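Local coordinates for protein beta-phosphoglucomutase (Clostridium difficile, PDB 4GIB) that probably interconverts beta-D-glucose 1-phosphate and beta-D-glucose 6-phosphate, as a magnesium-dependent phosphomutase of the HAD-like superfamily, at residues Ala28-Leu33 against Lys181-Asn186; Asn189-Glu194 against Glu235-Lys240; Val211-Tyr216 against Asn230-Glu235. All coordinates share one frame; numbering follows the deposited sequence.

Contact 1. Residues Ala28-Leu33 against Lys181-Asn186. With NA (sodium ion), chain D.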
loop_
_atom_site.group_PDB
_atom_site.type_symbol
_atom_site.label_atom_id
_atom_site.label_comp_id
_atom_site.label_asym_id
_atom_site.label_seq_id
_atom_site.Cartn_x
_atom_site.Cartn_y
_atom_site.Cartn_z
ATOM N N ALA A 28 -9.229 5.163 13.613
ATOM C CA ALA A 28 -8.447 5.557 12.443
ATOM C C ALA A 28 -8.778 4.856 11.144
ATOM O O ALA A 28 -9.407 3.794 11.121
ATOM C CB ALA A 28 -6.941 5.404 12.715
ATOM N N PHE A 29 -8.357 5.530 10.073
ATOM C CA PHE A 29 -8.382 5.037 8.713
ATOM C C PHE A 29 -6.893 4.880 8.401
ATOM O O PHE A 29 -6.092 5.833 8.585
ATOM C CB PHE A 29 -9.010 6.031 7.733
ATOM C CG PHE A 29 -10.527 5.973 7.658
ATOM C CD1 PHE A 29 -11.306 6.282 8.744
ATOM C CD2 PHE A 29 -11.160 5.667 6.460
ATOM C CE1 PHE A 29 -12.695 6.244 8.659
ATOM C CE2 PHE A 29 -12.554 5.630 6.372
ATOM C CZ PHE A 29 -13.309 5.910 7.470
ATOM N N ILE A 30 -6.506 3.687 7.976
ATOM C CA ILE A 30 -5.122 3.429 7.619
ATOM C C ILE A 30 -5.122 3.050 6.155
ATOM O O ILE A 30 -5.712 2.052 5.774
ATOM C CB ILE A 30 -4.487 2.307 8.466
ATOM C CG1 ILE A 30 -4.568 2.645 9.968
ATOM C CG2 ILE A 30 -3.031 2.101 8.039
ATOM C CD1 ILE A 30 -3.951 1.529 10.894
ATOM N N PHE A 31 -4.444 3.850 5.342
ATOM C CA PHE A 31 -4.415 3.639 3.903
ATOM C C PHE A 31 -3.145 2.993 3.383
ATOM O O PHE A 31 -2.091 3.086 4.012
ATOM C CB PHE A 31 -4.542 4.996 3.199
ATOM C CG PHE A 31 -5.826 5.731 3.501
ATOM C CD1 PHE A 31 -5.949 6.500 4.646
ATOM C CD2 PHE A 31 -6.885 5.698 2.611
ATOM C CE1 PHE A 31 -7.126 7.194 4.914
ATOM C CE2 PHE A 31 -8.050 6.394 2.870
ATOM C CZ PHE A 31 -8.170 7.139 4.033
ATOM N N ASP A 32 -3.259 2.303 2.245
ATOM C CA ASP A 32 -2.074 1.840 1.537
ATOM C C ASP A 32 -1.861 2.965 0.538
ATOM O O ASP A 32 -2.792 3.735 0.263
ATOM C CB ASP A 32 -2.240 0.512 0.798
ATOM C CG ASP A 32 -0.940 0.093 0.066
ATOM O OD1 ASP A 32 0.145 0.577 0.487
ATOM O OD2 ASP A 32 -0.993 -0.682 -0.932
ATOM N N LEU A 33 -0.666 3.068 -0.019
ATOM C CA LEU A 33 -0.386 4.139 -0.961
ATOM C C LEU A 33 -0.843 3.764 -2.386
ATOM O O LEU A 33 -1.852 4.280 -2.880
ATOM C CB LEU A 33 1.105 4.499 -0.912
ATOM C CG LEU A 33 1.585 5.623 -1.837
ATOM C CD1 LEU A 33 0.939 6.960 -1.473
ATOM C CD2 LEU A 33 3.101 5.712 -1.780
ATOM N N LYS A 181 0.256 1.202 16.100
ATOM C CA LYS A 181 1.167 1.505 17.189
ATOM C C LYS A 181 1.539 2.981 17.105
ATOM O O LYS A 181 1.481 3.693 18.100
ATOM C CB LYS A 181 2.419 0.630 17.085
ATOM C CG LYS A 181 3.494 0.877 18.169
ATOM C CD LYS A 181 4.731 -0.022 17.909
ATOM C CE LYS A 181 5.837 0.204 18.910
ATOM N NZ LYS A 181 5.417 -0.080 20.309
ATOM N N GLY A 182 1.871 3.437 15.895
ATOM C CA GLY A 182 2.301 4.821 15.652
ATOM C C GLY A 182 1.291 5.875 16.043
ATOM O O GLY A 182 1.642 6.907 16.616
ATOM N N LEU A 183 0.038 5.616 15.696
ATOM C CA LEU A 183 -1.067 6.490 16.030
ATOM C C LEU A 183 -1.530 6.274 17.466
ATOM O O LEU A 183 -2.277 7.086 17.986
ATOM C CB LEU A 183 -2.247 6.187 15.106
ATOM C CG LEU A 183 -2.016 6.439 13.617
ATOM C CD1 LEU A 183 -3.117 5.796 12.782
ATOM C CD2 LEU A 183 -1.930 7.923 13.362
ATOM N N ASN A 184 -1.078 5.179 18.089
ATOM C CA ASN A 184 -1.472 4.796 19.442
ATOM C C ASN A 184 -2.984 4.583 19.489
ATOM O O ASN A 184 -3.683 5.263 20.238
ATOM C CB ASN A 184 -1.029 5.824 20.509
ATOM C CG ASN A 184 -1.479 5.429 21.951
ATOM O OD1 ASN A 184 -1.902 6.280 22.738
ATOM N ND2 ASN A 184 -1.425 4.137 22.264
ATOM N N VAL A 185 -3.468 3.642 18.669
ATOM C CA VAL A 185 -4.888 3.298 18.608
ATOM C C VAL A 185 -5.087 1.785 18.602
ATOM O O VAL A 185 -4.171 1.025 18.304
ATOM C CB VAL A 185 -5.602 3.886 17.340
ATOM C CG1 VAL A 185 -5.650 5.406 17.401
ATOM C CG2 VAL A 185 -4.940 3.399 16.066
ATOM N N ASN A 186 -6.294 1.356 18.938
ATOM C CA ASN A 186 -6.628 -0.058 18.936
ATOM C C ASN A 186 -6.964 -0.504 17.505
ATOM O O ASN A 186 -7.849 0.077 16.857
ATOM C CB ASN A 186 -7.803 -0.324 19.864
ATOM C CG ASN A 186 -8.132 -1.803 19.988
ATOM O OD1 ASN A 186 -7.559 -2.643 19.296
ATOM N ND2 ASN A 186 -9.078 -2.124 20.868
HETATM NA NA NA D . -2.238 -1.158 -2.684
HETATM O O HOH W 1 -0.471 -2.201 -3.364
#
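A28 and I30 meet L183 and V185 through aliphatic carbons, and no flat group lies between them. The rings of F29 and F31 take no part and sit on the side of the strand that faces helix 121-130. F29 points away from 181-186, and its ring lies near I191 and I193. The F31 ring, farther along the strand, lies near I135 and I193.

The touching atoms are few. CD1 of L183 reaches CB of A28 at 3.8 Å and comes alongside CG1 of I30 at 4.5 Å, so one methyl serves both strand residues. It gets there because CG of L183 lies beside the backbone N (chi1 -63°) and the chain then runs out nearly extended (chi2 166°). CG2 of V185 approaches the same A28 CB at 4.4 Å. A Schellman motif ends the helix at N184, whose phi is positive. The turn brings V185 beside the start of the strand, so L183 and V185 close on A28 together.

At the far end of 28-33, D32 OD2 binds the sodium ion at 2.2 Å, and water 1 is a further ligand. E194, D34 and D195 complete the site. D32 is the predicted nucleophile and magnesium ligand. Its OD1 takes a weak, bent hydrogen bond from L33 N at 2.7 Å (N-H...O 136°).

The strand is one of the central strands of a parallel, Rossmann-like HAD sheet. It runs between strands 134-137 and 190-194, with backbone bonds to both. Helix 174-183 covers one face through L183, which also touches K134. V185 rests on C190. On the other face F29 and F31 pack against helix 121-130, through V128, L124 and L125.

Contact 2. Residues Asn189-Glu194 against Glu235-Lys240. With NA (sodium ion), chain D.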
loop_
_atom_site.group_PDB
_atom_site.type_symbol
_atom_site.label_atom_id
_atom_site.label_comp_id
_atom_site.label_asym_id
_atom_site.label_seq_id
_atom_site.Cartn_x
_atom_site.Cartn_y
_atom_site.Cartn_z
ATOM N N ASN A 189 -10.457 -0.965 16.206
ATOM C CA ASN A 189 -11.234 0.228 15.890
ATOM C C ASN A 189 -10.684 0.956 14.672
ATOM O O ASN A 189 -11.035 2.111 14.419
ATOM C CB ASN A 189 -11.263 1.145 17.105
ATOM C CG ASN A 189 -11.916 0.487 18.309
ATOM O OD1 ASN A 189 -11.387 0.530 19.419
ATOM N ND2 ASN A 189 -13.049 -0.173 18.078
ATOM N N CYS A 190 -9.831 0.263 13.916
ATOM C CA CYS A 190 -9.211 0.823 12.730
ATOM C C CYS A 190 -9.828 0.278 11.461
ATOM O O CYS A 190 -10.346 -0.822 11.449
ATOM C CB CYS A 190 -7.710 0.504 12.706
ATOM S SG CYS A 190 -6.783 1.302 13.984
ATOM N N ILE A 191 -9.772 1.081 10.401
ATOM C CA ILE A 191 -10.268 0.707 9.081
ATOM C C ILE A 191 -9.012 0.707 8.230
ATOM O O ILE A 191 -8.263 1.694 8.244
ATOM C CB ILE A 191 -11.205 1.778 8.428
ATOM C CG1 ILE A 191 -12.342 2.240 9.344
ATOM C CG2 ILE A 191 -11.763 1.250 7.093
ATOM C CD1 ILE A 191 -13.629 1.464 9.240
ATOM N N GLY A 192 -8.768 -0.378 7.507
ATOM C CA GLY A 192 -7.621 -0.467 6.603
ATOM C C GLY A 192 -8.146 -0.499 5.164
ATOM O O GLY A 192 -9.046 -1.309 4.851
ATOM N N ILE A 193 -7.609 0.381 4.303
ATOM C CA ILE A 193 -8.014 0.463 2.886
ATOM C C ILE A 193 -6.885 0.016 1.931
ATOM O O ILE A 193 -5.742 0.483 2.032
ATOM C CB ILE A 193 -8.510 1.864 2.526
ATOM C CG1 ILE A 193 -9.597 2.280 3.537
ATOM C CG2 ILE A 193 -8.983 1.890 1.088
ATOM C CD1 ILE A 193 -10.432 3.437 3.128
ATOM N N GLU A 194 -7.232 -0.846 0.970
ATOM C CA GLU A 194 -6.235 -1.465 0.098
ATOM C C GLU A 194 -6.831 -1.958 -1.238
ATOM O O GLU A 194 -8.054 -2.099 -1.358
ATOM C CB GLU A 194 -5.654 -2.621 0.917
ATOM C CG GLU A 194 -4.607 -3.450 0.324
ATOM C CD GLU A 194 -3.396 -2.675 -0.114
ATOM O OE1 GLU A 194 -3.552 -1.787 -0.996
ATOM O OE2 GLU A 194 -2.282 -2.990 0.378
ATOM N N GLU A 235 -19.752 8.285 4.978
ATOM C CA GLU A 235 -20.966 7.790 5.626
ATOM C C GLU A 235 -21.241 6.338 5.259
ATOM O O GLU A 235 -21.709 5.572 6.098
ATOM C CB GLU A 235 -22.171 8.698 5.314
ATOM C CG GLU A 235 -21.994 10.093 5.910
ATOM C CD GLU A 235 -23.127 11.046 5.601
ATOM O OE1 GLU A 235 -24.278 10.594 5.394
ATOM O OE2 GLU A 235 -22.859 12.267 5.589
ATOM N N TYR A 236 -20.949 5.965 4.013
ATOM C CA TYR A 236 -21.125 4.583 3.563
ATOM C C TYR A 236 -20.129 3.666 4.274
ATOM O O TYR A 236 -20.483 2.583 4.739
ATOM C CB TYR A 236 -20.950 4.485 2.048
ATOM C CG TYR A 236 -21.040 3.076 1.505
ATOM C CD1 TYR A 236 -22.268 2.437 1.400
ATOM C CD2 TYR A 236 -19.900 2.391 1.074
ATOM C CE1 TYR A 236 -22.372 1.145 0.900
ATOM C CE2 TYR A 236 -19.993 1.090 0.568
ATOM C CZ TYR A 236 -21.243 0.477 0.485
ATOM O OH TYR A 236 -21.383 -0.796 -0.017
ATOM N N ILE A 237 -18.881 4.095 4.352
ATOM C CA ILE A 237 -17.873 3.314 5.061
ATOM C C ILE A 237 -18.293 3.164 6.535
ATOM O O ILE A 237 -18.218 2.079 7.101
ATOM C CB ILE A 237 -16.447 3.967 4.959
ATOM C CG1 ILE A 237 -15.936 3.908 3.510
ATOM C CG2 ILE A 237 -15.464 3.247 5.862
ATOM C CD1 ILE A 237 -14.608 4.629 3.262
ATOM N N GLN A 238 -18.776 4.240 7.149
ATOM C CA GLN A 238 -19.150 4.162 8.559
ATOM C C GLN A 238 -20.338 3.232 8.795
ATOM O O GLN A 238 -20.307 2.410 9.712
ATOM C CB GLN A 238 -19.418 5.543 9.159
ATOM C CG GLN A 238 -19.554 5.471 10.677
ATOM C CD GLN A 238 -19.457 6.807 11.347
ATOM O OE1 GLN A 238 -20.141 7.757 10.975
ATOM N NE2 GLN A 238 -18.604 6.891 12.354
ATOM N N GLU A 239 -21.381 3.352 7.979
ATOM C CA GLU A 239 -22.537 2.479 8.124
ATOM C C GLU A 239 -22.080 1.003 8.035
ATOM O O GLU A 239 -22.470 0.175 8.865
ATOM C CB GLU A 239 -23.604 2.823 7.080
ATOM C CG GLU A 239 -24.884 1.967 7.096
ATOM C CD GLU A 239 -25.713 2.082 8.389
ATOM O OE1 GLU A 239 -25.158 1.877 9.497
ATOM O OE2 GLU A 239 -26.946 2.329 8.287
ATOM N N LYS A 240 -21.229 0.690 7.056
ATOM C CA LYS A 240 -20.728 -0.683 6.883
ATOM C C LYS A 240 -19.809 -1.119 8.034
ATOM O O LYS A 240 -19.768 -2.300 8.406
ATOM C CB LYS A 240 -20.020 -0.841 5.537
ATOM C CG LYS A 240 -20.964 -0.765 4.331
ATOM C CD LYS A 240 -21.961 -1.927 4.344
ATOM C CE LYS A 240 -22.966 -1.838 3.229
ATOM N NZ LYS A 240 -24.007 -2.908 3.355
HETATM NA NA NA D . -2.238 -1.158 -2.684
HETATM O O HOH W 1 -0.471 -2.201 -3.364
#
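I237 reaches I191 and I193 with its two branches, and the torsions decide which methyl meets which. Its CG1 arm is extended (chi2 175°), which carries CD1 out to CD1 of I193 at 4.3 Å. Those two methyls meet tip to tip. The shorter CG2 branch meets CD1 of I191 at 4.2 Å. I191 is different. Its chi2 of -91° is well off a staggered value, which suggests some strain, and it brings CD1 round toward the helix.

No hydrogen bond crosses this contact; all three isoleucines are buried. I191 and I193 are two residues apart on strand 190-194, so both face helix 234-247, with G192 between them. This is the layered alpha/beta arrangement of the HAD fold, a helix laid over one face of a parallel sheet. F29 of the neighbouring strand joins the same layer, with its CZ packed on CG2 of I237. V211, on the neighbouring strand on the other side from F29, touches both I191 and I193. L232 also touches I193.

Within the helix, CG of K240 sits 4.0 Å above one face of the Y236 ring, offset toward the rim. The Y236 side chain continues onto L224 and V226 of strand 224-226.

The strand ends at the metal site. OE1 of E194 binds the sodium ion at 2.2 Å, close to the D32 carboxylate; water 1 is another ligand. OE2 forms a salt bridge with K170, which may offset part of the negative charge gathered round the ion. E194 is also a predicted magnesium ligand.

Contact 3. Residues Val211-Tyr216 against Asn230-Glu235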
loop_
_atom_site.group_PDB
_atom_site.type_symbol
_atom_site.label_atom_id
_atom_site.label_comp_id
_atom_site.label_asym_id
_atom_site.label_seq_id
_atom_site.Cartn_x
_atom_site.Cartn_y
_atom_site.Cartn_z
ATOM N N VAL A 211 -11.177 -2.788 3.852
ATOM C CA VAL A 211 -11.912 -2.217 2.718
ATOM C C VAL A 211 -11.062 -2.424 1.465
ATOM O O VAL A 211 -9.910 -1.941 1.380
ATOM C CB VAL A 211 -12.193 -0.724 2.894
ATOM C CG1 VAL A 211 -13.019 -0.186 1.705
ATOM C CG2 VAL A 211 -12.911 -0.467 4.225
ATOM N N GLY A 212 -11.622 -3.170 0.516
ATOM C CA GLY A 212 -10.955 -3.473 -0.742
ATOM C C GLY A 212 -11.507 -2.618 -1.870
ATOM O O GLY A 212 -12.717 -2.338 -1.934
ATOM N N VAL A 213 -10.611 -2.190 -2.757
ATOM C CA VAL A 213 -10.978 -1.355 -3.895
ATOM C C VAL A 213 -10.537 -2.000 -5.186
ATOM O O VAL A 213 -9.339 -2.083 -5.464
ATOM C CB VAL A 213 -10.315 0.036 -3.820
ATOM C CG1 VAL A 213 -10.735 0.880 -5.016
ATOM C CG2 VAL A 213 -10.682 0.729 -2.530
ATOM N N GLY A 214 -11.507 -2.438 -5.987
ATOM C CA GLY A 214 -11.220 -3.066 -7.264
ATOM C C GLY A 214 -12.107 -4.268 -7.523
ATOM O O GLY A 214 -13.277 -4.281 -7.139
ATOM N N ASN A 215 -11.530 -5.269 -8.184
ATOM C CA ASN A 215 -12.206 -6.511 -8.532
ATOM C C ASN A 215 -12.710 -7.244 -7.297
ATOM O O ASN A 215 -11.961 -7.450 -6.334
ATOM C CB ASN A 215 -11.234 -7.421 -9.298
ATOM C CG ASN A 215 -11.813 -8.797 -9.579
ATOM O OD1 ASN A 215 -13.027 -8.959 -9.725
ATOM N ND2 ASN A 215 -10.941 -9.797 -9.673
ATOM N N TYR A 216 -13.971 -7.663 -7.336
ATOM C CA TYR A 216 -14.553 -8.345 -6.200
ATOM C C TYR A 216 -13.975 -9.728 -5.973
ATOM O O TYR A 216 -13.738 -10.119 -4.833
ATOM C CB TYR A 216 -16.063 -8.478 -6.340
ATOM C CG TYR A 216 -16.645 -9.331 -5.244
ATOM C CD1 TYR A 216 -17.034 -8.767 -4.042
ATOM C CD2 TYR A 216 -16.776 -10.708 -5.397
ATOM C CE1 TYR A 216 -17.553 -9.537 -3.026
ATOM C CE2 TYR A 216 -17.291 -11.490 -4.381
ATOM C CZ TYR A 216 -17.680 -10.895 -3.193
ATOM O OH TYR A 216 -18.199 -11.646 -2.161
ATOM N N ASN A 230 -13.811 6.337 -5.928
ATOM C CA ASN A 230 -14.985 7.228 -5.906
ATOM C C ASN A 230 -16.129 6.696 -5.070
ATOM O O ASN A 230 -17.054 7.442 -4.733
ATOM C CB ASN A 230 -15.525 7.462 -7.318
ATOM C CG ASN A 230 -14.889 8.635 -8.005
ATOM O OD1 ASN A 230 -14.457 9.597 -7.364
ATOM N ND2 ASN A 230 -14.880 8.597 -9.329
ATOM N N GLN A 231 -16.078 5.401 -4.765
ATOM C CA GLN A 231 -17.116 4.751 -3.982
ATOM C C GLN A 231 -16.778 4.816 -2.486
ATOM O O GLN A 231 -17.591 4.441 -1.660
ATOM C CB GLN A 231 -17.238 3.287 -4.405
ATOM C CG GLN A 231 -17.385 3.052 -5.918
ATOM C CD GLN A 231 -18.667 3.604 -6.474
ATOM O OE1 GLN A 231 -19.726 3.439 -5.879
ATOM N NE2 GLN A 231 -18.590 4.238 -7.643
ATOM N N LEU A 232 -15.566 5.264 -2.154
ATOM C CA LEU A 232 -15.122 5.379 -0.760
ATOM C C LEU A 232 -15.681 6.636 -0.082
ATOM O O LEU A 232 -14.952 7.600 0.161
ATOM C CB LEU A 232 -13.598 5.398 -0.682
ATOM C CG LEU A 232 -12.855 4.119 -1.080
ATOM C CD1 LEU A 232 -11.361 4.362 -1.001
ATOM C CD2 LEU A 232 -13.272 2.969 -0.181
ATOM N N LYS A 233 -16.973 6.605 0.235
ATOM C CA LYS A 233 -17.642 7.732 0.876
ATOM C C LYS A 233 -17.667 7.475 2.378
ATOM O O LYS A 233 -17.884 6.342 2.823
ATOM C CB LYS A 233 -19.048 7.896 0.322
ATOM C CG LYS A 233 -19.096 7.795 -1.195
ATOM C CD LYS A 233 -20.418 8.300 -1.787
ATOM C CE LYS A 233 -20.500 9.820 -1.753
ATOM N NZ LYS A 233 -19.407 10.477 -2.549
ATOM N N PHE A 234 -17.451 8.527 3.155
ATOM C CA PHE A 234 -17.334 8.384 4.591
ATOM C C PHE A 234 -18.559 7.802 5.303
ATOM O O PHE A 234 -18.410 6.929 6.149
ATOM C CB PHE A 234 -16.921 9.698 5.260
ATOM C CG PHE A 234 -16.757 9.557 6.731
ATOM C CD1 PHE A 234 -15.565 9.082 7.257
ATOM C CD2 PHE A 234 -17.813 9.815 7.585
ATOM C CE1 PHE A 234 -15.414 8.903 8.618
ATOM C CE2 PHE A 234 -17.679 9.642 8.954
ATOM C CZ PHE A 234 -16.466 9.180 9.471
ATOM N N GLU A 235 -19.752 8.285 4.978
ATOM C CA GLU A 235 -20.966 7.790 5.626
ATOM C C GLU A 235 -21.241 6.338 5.259
ATOM O O GLU A 235 -21.709 5.572 6.098
ATOM C CB GLU A 235 -22.171 8.698 5.314
ATOM C CG GLU A 235 -21.994 10.093 5.910
ATOM C CD GLU A 235 -23.127 11.046 5.601
ATOM O OE1 GLU A 235 -24.278 10.594 5.394
ATOM O OE2 GLU A 235 -22.859 12.267 5.589
#
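Apolar contact is the whole of what joins L232 to V211 and V213. The CD2 methyl of L232 meets CG1 of V211 at 3.7 Å. CD1 of L232 meets CG2 of V213 at 4.0 Å, and L232 CD2 also comes to 4.2 Å from that V213 CG2. CD2 thus touches both valines, while CD1 turns to V213 alone. L232 and V211 run antiparallel past one another, and L232 lies at a slant to V213. CG of L232 stands beside its backbone N (chi1 -67°), which turns the fork toward the strand. The same leucine continues onto I193, V226 and I121, so it fills a junction between sheet strands and helix 121-130.

No polar bond crosses the contact; the backbone bonds nearby hold the strands and the turn. Strand 209-213 is joined to strand 190-194 by backbone hydrogen bonds from V211 to G192 and from V213 to E194. L232 is the centre of an inverse gamma turn, with a weak hydrogen bond from K233 N to Q231 O. K233 then takes the N-cap position of helix 234-247. F234 begins that helix and packs on helix 121-130.

Beyond V213 the strand gives way to a loop at G214. The contact lies near the metal site, with the V213 side chain about 8 Å from the sodium ion at the nearest atoms. Its chemistry is that of buried methyl groups held by dispersion and the hydrophobic effect, so the contact depends on the fit of shapes, with no directional bond across it.

Overall arrangement
Following the chain from the N terminus, strand 28-31 comes first. Contact 1 closes a long loop when helix 174-183 ends beside it; about half of the 147 residues between are helical. Contact 2 opens just afterwards at strand 190-194 and closes only at helix 234-247. Contact 3 is nested inside that loop, joining strand 209-213 to the turn before the same helix, and the two share E235. Nothing crosses: contact 1 is in series with both others. Strands 28-31, 190-194 and 209-213 lie side by side in one parallel sheet, so the three contacts tie it to helices 174-183 and 234-247. Contacts 1 and 2 also meet at the sodium ion and water 1.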